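Local coordinates for protein putative rhamnosidase (Streptomyces avermitilis, PDB 3W5M) that hydrolyses terminal non-reducing alpha-L-rhamnose residues from alpha-L-rhamnosides such as citrus flavonoids and gum arabic, and binds L-rhamnose through a calcium-dependent carbohydrate-binding module, at residues P79-R91 against S103-Q117. Residues are numbered along the deposited sequence; the frame is centred on the assembly and turned at random.
Sequences PLKPRTRYFWSVR and SAPSWWETGLMGASQ
Tyr86 and Trp108 are a hydrogen-bonded antiparallel pair with both side chains on the buried face of the sheet, where these rings are closely packed. Tyr86 CB stands over the six-membered ring of Trp108, 3.7 Å from its centroid and nearly on the ring normal, while the two rings themselves slide apart and barely overlap. Trp108 also turns an edge toward the face of Trp88, with CE3 3.7 Å from Trp88 CD1, and Leu80 CD1 meets its rim in the ring plane. Val47 and Trp29 extend this core. Strands 85-94 and 106-110 form a hairpin, 106-110 being the outermost strand of a four-stranded antiparallel sheet in the N-terminal immunoglobulin-like domain, consistent with the fibronectin-type 3 fold.

On the other, more polar face Arg85, Phe87 and Trp107 are partly exposed, while Glu109 is buried. Arg85, bent at chi3 (-66°), lays its guanidinium flat on the Trp107 indole, planes 7° apart and CZ 3.5 Å from the six-membered-ring centroid. From the same position NE and NH2 both grip Glu109 OE1, each at 3.0 Å; Glu109 OE2 turns to Arg320. Replacing Arg85 by a leucine would probably strip the indole of its cationic cover and leave Glu109 OE1 without this two-nitrogen grip. Thr110 OG1 donates to Lys81 O at 2.7 Å and accepts from Thr84 N, an N-H...O angle of 170° showing a nearly straight bond.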
loop_
_atom_site.group_PDB
_atom_site.type_symbol
_atom_site.label_atom_id
_atom_site.label_comp_id
_atom_site.label_asym_id
_atom_site.label_seq_id
_atom_site.Cartn_x
_atom_site.Cartn_y
_atom_site.Cartn_z
ATOM N N PRO A 79 -16.588 -4.048 31.291
ATOM C CA PRO A 79 -16.407 -3.193 30.108
ATOM C C PRO A 79 -15.265 -2.189 30.281
ATOM O O PRO A 79 -15.183 -1.514 31.310
ATOM C CB PRO A 79 -17.737 -2.455 30.028
ATOM C CG PRO A 79 -18.720 -3.418 30.604
ATOM C CD PRO A 79 -17.992 -4.026 31.765
ATOM N N LEU A 80 -14.399 -2.082 29.271
ATOM C CA LEU A 80 -13.311 -1.093 29.302
ATOM C C LEU A 80 -13.804 0.337 29.064
ATOM O O LEU A 80 -14.773 0.554 28.323
ATOM C CB LEU A 80 -12.246 -1.448 28.248
ATOM C CG LEU A 80 -11.624 -2.843 28.310
ATOM C CD1 LEU A 80 -10.698 -3.038 27.104
ATOM C CD2 LEU A 80 -10.855 -3.006 29.606
ATOM N N LYS A 81 -13.136 1.296 29.701
ATOM C CA LYS A 81 -13.419 2.717 29.570
ATOM C C LYS A 81 -12.441 3.324 28.556
ATOM O O LYS A 81 -11.310 2.798 28.387
ATOM C CB LYS A 81 -13.208 3.450 30.909
ATOM C CG LYS A 81 -14.074 3.001 32.081
ATOM C CD LYS A 81 -13.923 3.966 33.253
ATOM C CE LYS A 81 -12.630 3.793 34.045
ATOM N NZ LYS A 81 -11.518 4.714 33.640
ATOM N N PRO A 82 -12.842 4.437 27.917
ATOM C CA PRO A 82 -11.966 5.173 26.990
ATOM C C PRO A 82 -10.786 5.869 27.698
ATOM O O PRO A 82 -10.854 6.145 28.899
ATOM C CB PRO A 82 -12.885 6.230 26.374
ATOM C CG PRO A 82 -14.286 5.827 26.726
ATOM C CD PRO A 82 -14.198 5.015 27.974
ATOM N N ARG A 83 -9.730 6.145 26.936
ATOM C CA ARG A 83 -8.553 6.906 27.401
ATOM C C ARG A 83 -7.905 6.315 28.645
ATOM O O ARG A 83 -7.405 7.071 29.493
ATOM C CB ARG A 83 -8.919 8.335 27.777
ATOM C CG ARG A 83 -9.668 9.160 26.790
ATOM C CD ARG A 83 -10.237 10.329 27.588
ATOM N NE ARG A 83 -10.708 11.308 26.647
ATOM C CZ ARG A 83 -11.967 11.417 26.241
ATOM N NH1 ARG A 83 -12.906 10.621 26.738
ATOM N NH2 ARG A 83 -12.265 12.326 25.339
ATOM N N THR A 84 -7.940 4.999 28.790
ATOM C CA THR A 84 -7.445 4.403 30.025
ATOM C C THR A 84 -6.347 3.411 29.787
ATOM O O THR A 84 -6.457 2.557 28.895
ATOM C CB THR A 84 -8.600 3.785 30.806
ATOM O OG1 THR A 84 -9.531 4.820 31.092
ATOM C CG2 THR A 84 -8.134 3.156 32.140
ATOM N N ARG A 85 -5.279 3.531 30.578
ATOM C CA ARG A 85 -4.210 2.529 30.525
ATOM C C ARG A 85 -4.521 1.322 31.426
ATOM O O ARG A 85 -4.831 1.477 32.617
ATOM C CB ARG A 85 -2.846 3.165 30.835
ATOM C CG ARG A 85 -1.668 2.192 30.722
ATOM C CD ARG A 85 -0.327 2.938 30.730
ATOM N NE ARG A 85 -0.186 3.767 29.542
ATOM C CZ ARG A 85 0.963 4.243 29.069
ATOM N NH1 ARG A 85 2.102 4.017 29.725
ATOM N NH2 ARG A 85 0.955 4.966 27.952
ATOM N N TYR A 86 -4.510 0.125 30.848
ATOM C CA TYR A 86 -4.761 -1.101 31.579
ATOM C C TYR A 86 -3.494 -1.923 31.691
ATOM O O TYR A 86 -2.903 -2.308 30.678
ATOM C CB TYR A 86 -5.851 -1.932 30.900
ATOM C CG TYR A 86 -7.203 -1.271 31.004
ATOM C CD1 TYR A 86 -7.990 -1.429 32.157
ATOM C CD2 TYR A 86 -7.681 -0.436 29.995
ATOM C CE1 TYR A 86 -9.224 -0.800 32.269
ATOM C CE2 TYR A 86 -8.926 0.197 30.109
ATOM C CZ TYR A 86 -9.689 0.001 31.240
ATOM O OH TYR A 86 -10.925 0.610 31.358
ATOM N N PHE A 87 -3.087 -2.202 32.927
ATOM C CA PHE A 87 -1.898 -3.016 33.164
ATOM C C PHE A 87 -2.324 -4.462 33.307
ATOM O O PHE A 87 -3.432 -4.758 33.792
ATOM C CB PHE A 87 -1.124 -2.518 34.382
ATOM C CG PHE A 87 -0.488 -1.183 34.182
ATOM C CD1 PHE A 87 -1.211 -0.021 34.402
ATOM C CD2 PHE A 87 0.838 -1.081 33.761
ATOM C CE1 PHE A 87 -0.625 1.219 34.221
ATOM C CE2 PHE A 87 1.436 0.157 33.578
ATOM C CZ PHE A 87 0.701 1.310 33.815
ATOM N N TRP A 88 -1.503 -5.367 32.783
ATOM C CA TRP A 88 -1.830 -6.762 32.858
ATOM C C TRP A 88 -0.626 -7.659 33.009
ATOM O O TRP A 88 0.496 -7.301 32.695
ATOM C CB TRP A 88 -2.715 -7.222 31.684
ATOM C CG TRP A 88 -1.991 -7.353 30.357
ATOM C CD1 TRP A 88 -1.530 -6.350 29.583
ATOM C CD2 TRP A 88 -1.655 -8.576 29.696
ATOM N NE1 TRP A 88 -0.901 -6.869 28.464
ATOM C CE2 TRP A 88 -0.988 -8.234 28.502
ATOM C CE3 TRP A 88 -1.876 -9.931 29.988
ATOM C CZ2 TRP A 88 -0.543 -9.197 27.583
ATOM C CZ3 TRP A 88 -1.409 -10.904 29.086
ATOM C CH2 TRP A 88 -0.754 -10.522 27.889
ATOM N N SER A 89 -0.921 -8.854 33.474
ATOM C CA SER A 89 0.063 -9.849 33.759
ATOM C C SER A 89 -0.644 -11.174 33.637
ATOM O O SER A 89 -1.835 -11.276 33.891
ATOM C CB SER A 89 0.586 -9.655 35.183
ATOM O OG SER A 89 1.772 -10.398 35.384
ATOM N N VAL A 90 0.095 -12.191 33.233
ATOM C CA VAL A 90 -0.440 -13.546 33.150
ATOM C C VAL A 90 0.585 -14.531 33.756
ATOM O O VAL A 90 1.801 -14.255 33.797
ATOM C CB VAL A 90 -0.774 -13.930 31.675
ATOM C CG1 VAL A 90 0.470 -13.913 30.782
ATOM C CG2 VAL A 90 -1.469 -15.268 31.582
ATOM N N ARG A 91 0.074 -15.651 34.232
ATOM C CA ARG A 91 0.894 -16.775 34.660
ATOM C C ARG A 91 0.180 -18.015 34.200
ATOM O O ARG A 91 -1.026 -17.991 33.946
ATOM C CB ARG A 91 1.126 -16.799 36.186
ATOM C CG ARG A 91 -0.124 -16.981 37.022
ATOM C CD ARG A 91 0.268 -17.451 38.414
ATOM N NE ARG A 91 -0.875 -17.483 39.311
ATOM C CZ ARG A 91 -0.777 -17.630 40.627
ATOM N NH1 ARG A 91 0.425 -17.749 41.181
ATOM N NH2 ARG A 91 -1.879 -17.656 41.377
ATOM N N SER A 103 4.058 -12.807 34.512
ATOM C CA SER A 103 4.837 -12.181 33.458
ATOM C C SER A 103 5.158 -10.791 33.963
ATOM O O SER A 103 4.367 -10.218 34.719
ATOM C CB SER A 103 4.019 -12.113 32.171
ATOM O OG SER A 103 2.825 -11.375 32.400
ATOM N N ALA A 104 6.298 -10.238 33.569
ATOM C CA ALA A 104 6.613 -8.862 33.893
ATOM C C ALA A 104 5.421 -8.000 33.430
ATOM O O ALA A 104 4.955 -8.143 32.298
ATOM C CB ALA A 104 7.878 -8.431 33.176
ATOM N N PRO A 105 4.898 -7.131 34.317
ATOM C CA PRO A 105 3.701 -6.358 33.956
ATOM C C PRO A 105 3.809 -5.641 32.615
ATOM O O PRO A 105 4.865 -5.110 32.267
ATOM C CB PRO A 105 3.593 -5.348 35.102
ATOM C CG PRO A 105 4.178 -6.099 36.270
ATOM C CD PRO A 105 5.364 -6.809 35.681
ATOM N N SER A 106 2.714 -5.647 31.851
ATOM C CA SER A 106 2.688 -4.931 30.585
ATOM C C SER A 106 1.422 -4.081 30.562
ATOM O O SER A 106 0.714 -4.013 31.565
ATOM C CB SER A 106 2.725 -5.912 29.403
ATOM O OG SER A 106 2.915 -5.180 28.184
ATOM N N TRP A 107 1.124 -3.424 29.446
ATOM C CA TRP A 107 -0.063 -2.587 29.421
ATOM C C TRP A 107 -0.606 -2.418 28.007
ATOM O O TRP A 107 0.125 -2.633 27.011
ATOM C CB TRP A 107 0.227 -1.204 30.066
ATOM C CG TRP A 107 1.352 -0.408 29.429
ATOM C CD1 TRP A 107 2.664 -0.329 29.872
ATOM C CD2 TRP A 107 1.273 0.447 28.266
ATOM N NE1 TRP A 107 3.391 0.491 29.036
ATOM C CE2 TRP A 107 2.566 0.989 28.053
ATOM C CE3 TRP A 107 0.239 0.801 27.377
ATOM C CZ2 TRP A 107 2.850 1.863 26.999
ATOM C CZ3 TRP A 107 0.526 1.669 26.316
ATOM C CH2 TRP A 107 1.825 2.190 26.137
ATOM N N TRP A 108 -1.892 -2.087 27.918
ATOM C CA TRP A 108 -2.441 -1.470 26.694
ATOM C C TRP A 108 -3.227 -0.243 27.114
ATOM O O TRP A 108 -3.629 -0.135 28.271
ATOM C CB TRP A 108 -3.294 -2.449 25.876
ATOM C CG TRP A 108 -4.706 -2.676 26.378
ATOM C CD1 TRP A 108 -5.840 -2.023 25.980
ATOM C CD2 TRP A 108 -5.124 -3.644 27.352
ATOM N NE1 TRP A 108 -6.938 -2.520 26.649
ATOM C CE2 TRP A 108 -6.530 -3.521 27.492
ATOM C CE3 TRP A 108 -4.450 -4.622 28.105
ATOM C CZ2 TRP A 108 -7.267 -4.330 28.357
ATOM C CZ3 TRP A 108 -5.180 -5.423 28.971
ATOM C CH2 TRP A 108 -6.577 -5.279 29.082
ATOM N N GLU A 109 -3.426 0.691 26.197
ATOM C CA GLU A 109 -4.188 1.879 26.510
ATOM C C GLU A 109 -5.299 2.068 25.488
ATOM O O GLU A 109 -5.057 2.059 24.284
ATOM C CB GLU A 109 -3.261 3.109 26.580
ATOM C CG GLU A 109 -3.971 4.384 27.014
ATOM C CD GLU A 109 -3.028 5.573 27.156
ATOM O OE1 GLU A 109 -1.984 5.420 27.827
ATOM O OE2 GLU A 109 -3.324 6.666 26.622
ATOM N N THR A 110 -6.530 2.244 25.976
ATOM C CA THR A 110 -7.653 2.474 25.076
ATOM C C THR A 110 -7.592 3.860 24.476
ATOM O O THR A 110 -7.050 4.824 25.081
ATOM C CB THR A 110 -9.004 2.254 25.795
ATOM O OG1 THR A 110 -9.101 3.145 26.914
ATOM C CG2 THR A 110 -9.094 0.841 26.290
ATOM N N GLY A 111 -8.151 3.975 23.275
ATOM C CA GLY A 111 -8.383 5.281 22.692
ATOM C C GLY A 111 -9.718 5.873 23.105
ATOM O O GLY A 111 -10.235 5.619 24.212
ATOM N N LEU A 112 -10.296 6.651 22.190
ATOM C CA LEU A 112 -11.504 7.406 22.471
ATOM C C LEU A 112 -12.756 6.538 22.441
ATOM O O LEU A 112 -13.791 6.928 22.983
ATOM C CB LEU A 112 -11.619 8.566 21.494
ATOM C CG LEU A 112 -10.567 9.681 21.650
ATOM C CD1 LEU A 112 -10.860 10.848 20.731
ATOM C CD2 LEU A 112 -10.462 10.184 23.078
ATOM N N MET A 113 -12.659 5.373 21.810
ATOM C CA MET A 113 -13.744 4.376 21.771
ATOM C C MET A 113 -15.102 4.986 21.420
ATOM O O MET A 113 -16.066 4.849 22.184
ATOM C CB MET A 113 -13.856 3.651 23.110
ATOM C CG MET A 113 -12.608 2.902 23.514
ATOM S SD MET A 113 -12.903 1.922 24.983
ATOM C CE MET A 113 -12.960 0.251 24.324
ATOM N N GLY A 114 -15.189 5.667 20.293
ATOM C CA GLY A 114 -16.483 6.177 19.866
ATOM C C GLY A 114 -16.520 7.659 19.578
ATOM O O GLY A 114 -15.850 8.462 20.253
ATOM N N ALA A 115 -17.346 8.013 18.590
ATOM C CA ALA A 115 -17.497 9.384 18.105
ATOM C C ALA A 115 -17.833 10.381 19.199
ATOM O O ALA A 115 -17.368 11.507 19.140
ATOM C CB ALA A 115 -18.538 9.451 16.997
ATOM N N SER A 116 -18.607 9.972 20.205
ATOM C CA SER A 116 -19.078 10.910 21.211
ATOM C C SER A 116 -17.952 11.460 22.088
ATOM O O SER A 116 -18.134 12.460 22.780
ATOM C CB SER A 116 -20.195 10.285 22.064
ATOM O OG SER A 116 -19.801 9.017 22.575
ATOM N N GLN A 117 -16.781 10.818 22.037
ATOM C CA GLN A 117 -15.661 11.234 22.866
ATOM C C GLN A 117 -14.814 12.316 22.195
ATOM O O GLN A 117 -13.904 12.877 22.834
ATOM C CB GLN A 117 -14.822 10.030 23.304
ATOM C CG GLN A 117 -15.454 9.222 24.430
ATOM C CD GLN A 117 -16.641 8.399 23.968
ATOM O OE1 GLN A 117 -17.786 8.817 24.109
ATOM N NE2 GLN A 117 -16.378 7.239 23.408
HETATM O O HOH W 1 2.439 -9.038 31.139
HETATM O O HOH W 2 1.024 -5.831 26.164
#